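Bifunctional autolysin (Staphylococcus aureus subsp. aureus Mu50, PDB 6FXO) cleaves the peptidoglycan of the bacterial cell wall, its glycoside hydrolase family 73 domain acting as an N-acetylglucosaminidase on the glycan strands. Local coordinates at residues S111-E116 with N145-A150. Residues are numbered along the deposited sequence; the frame is centred on the assembly and turned at random.
Sequences SHALLE and NVFGIA
Glu116 lies along the backbone of Val146, Phe147 and Gly148, while the Phe147 ring reaches back along the helix to Ala113 and His112. The glutamate starts with CG beside its own backbone N (chi1 -46°), and a bend at chi2 (-84°) folds the chain over the Phe147 carbonyl. Its CB rests 3.6 Å from Val146 O, and CG sits close to Phe147 O. At the tip, Glu116 OE2 comes within 3.0 Å of Phe147 O; as both are acceptors, this is proximity without a bond. The same OE2 is hydrogen-bonded to Tyr152 OH, slightly further along the same loop, and lies 3.2 Å from Gly148 CA. Gly148 has a positive phi (69°), a conformation that favours glycine, and its CA faces that oxygen. The contact joins the end of helix 106-116 to the loop leading toward helix 158-166, within the GH73 glucosaminidase domain of the lysozyme clan. Phe147 turns its ring toward the helix: His112 CB meets the ring edge in plane, 3.7 Å from Phe147 CE2. Ala113 CB touches Phe147 CZ at 4.0 Å. The Phe147 side chain also touches Ile183. Within the loop, Ile149 N donates to Asn145 OD1 (3.1 Å), approaching from above the carbonyl plane, a bond that links the Asn145 side chain to the backbone four residues on.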
# COMPACT_ATOMS: atom_id res chain seq x y z
N SER A 111 -5.59 2.78 -4.39
CA SER A 111 -5.41 3.69 -3.32
C SER A 111 -4.17 4.48 -3.58
O SER A 111 -4.16 5.66 -3.29
CB SER A 111 -5.40 2.96 -1.97
OG SER A 111 -4.34 2.06 -1.91
N HIS A 112 -3.17 3.86 -4.17
CA HIS A 112 -1.99 4.64 -4.44
C HIS A 112 -2.36 5.74 -5.46
O HIS A 112 -1.93 6.85 -5.28
CB HIS A 112 -0.81 3.86 -5.03
CG HIS A 112 0.03 3.29 -3.94
ND1 HIS A 112 -0.52 2.48 -3.02
CD2 HIS A 112 1.30 3.55 -3.56
CE1 HIS A 112 0.38 2.24 -2.06
NE2 HIS A 112 1.49 2.88 -2.37
N ALA A 113 -3.17 5.42 -6.53
CA ALA A 113 -3.51 6.48 -7.49
C ALA A 113 -4.33 7.67 -6.83
O ALA A 113 -4.15 8.80 -7.18
CB ALA A 113 -4.29 5.93 -8.65
N LEU A 114 -5.18 7.34 -5.90
CA LEU A 114 -6.03 8.25 -5.15
C LEU A 114 -5.25 9.27 -4.25
O LEU A 114 -5.65 10.41 -4.13
CB LEU A 114 -6.91 7.40 -4.26
CG LEU A 114 -8.08 6.76 -5.01
CD1 LEU A 114 -8.97 5.97 -4.08
CD2 LEU A 114 -8.90 7.85 -5.69
N LEU A 115 -4.16 8.83 -3.63
CA LEU A 115 -3.32 9.62 -2.76
C LEU A 115 -2.53 10.62 -3.57
O LEU A 115 -2.49 11.80 -3.24
CB LEU A 115 -2.37 8.61 -2.09
CG LEU A 115 -1.69 8.98 -0.79
CD1 LEU A 115 -1.02 7.73 -0.24
CD2 LEU A 115 -0.65 10.06 -0.99
N GLU A 116 -1.91 10.14 -4.66
CA GLU A 116 -1.13 11.04 -5.50
C GLU A 116 -1.87 12.14 -6.25
O GLU A 116 -1.29 13.20 -6.53
CB GLU A 116 -0.22 10.23 -6.47
CG GLU A 116 0.58 9.06 -5.90
CD GLU A 116 1.91 9.46 -5.25
OE1 GLU A 116 2.13 9.10 -4.07
OE2 GLU A 116 2.68 10.21 -5.89
N ASN A 145 -0.65 12.37 -15.08
CA ASN A 145 0.19 11.65 -14.14
C ASN A 145 -0.58 11.24 -12.94
O ASN A 145 -0.76 12.05 -12.03
CB ASN A 145 1.25 12.53 -13.62
CG ASN A 145 2.53 11.82 -13.47
OD1 ASN A 145 2.62 10.77 -12.79
ND2 ASN A 145 3.55 12.35 -13.99
N VAL A 146 -1.06 10.01 -12.91
CA VAL A 146 -1.80 9.68 -11.70
C VAL A 146 -0.94 9.08 -10.57
O VAL A 146 -1.47 8.76 -9.51
CB VAL A 146 -3.01 8.82 -12.06
CG1 VAL A 146 -3.88 9.53 -13.09
CG2 VAL A 146 -2.56 7.46 -12.59
N PHE A 147 0.36 8.94 -10.78
CA PHE A 147 1.22 8.36 -9.75
C PHE A 147 2.38 9.18 -9.12
O PHE A 147 3.19 8.60 -8.41
CB PHE A 147 1.76 6.99 -10.20
CG PHE A 147 0.77 5.86 -10.03
CD1 PHE A 147 0.10 5.34 -11.12
CD2 PHE A 147 0.50 5.33 -8.78
CE1 PHE A 147 -0.82 4.31 -10.96
CE2 PHE A 147 -0.41 4.31 -8.63
CZ PHE A 147 -1.08 3.81 -9.71
N GLY A 148 2.46 10.48 -9.40
CA GLY A 148 3.51 11.29 -8.84
C GLY A 148 4.84 10.91 -9.44
O GLY A 148 5.86 11.20 -8.82
N ILE A 149 4.86 10.30 -10.67
CA ILE A 149 6.15 9.93 -11.24
C ILE A 149 7.06 11.13 -11.43
O ILE A 149 6.64 12.15 -11.97
CB ILE A 149 5.93 9.22 -12.60
CG1 ILE A 149 4.91 8.08 -12.46
CG2 ILE A 149 7.25 8.71 -13.16
CD1 ILE A 149 5.32 6.97 -11.52
N ALA A 150 8.33 10.97 -11.00
CA ALA A 150 9.35 12.01 -11.10
C ALA A 150 8.86 13.36 -10.56
O ALA A 150 9.23 14.41 -11.08
CB ALA A 150 9.81 12.16 -12.55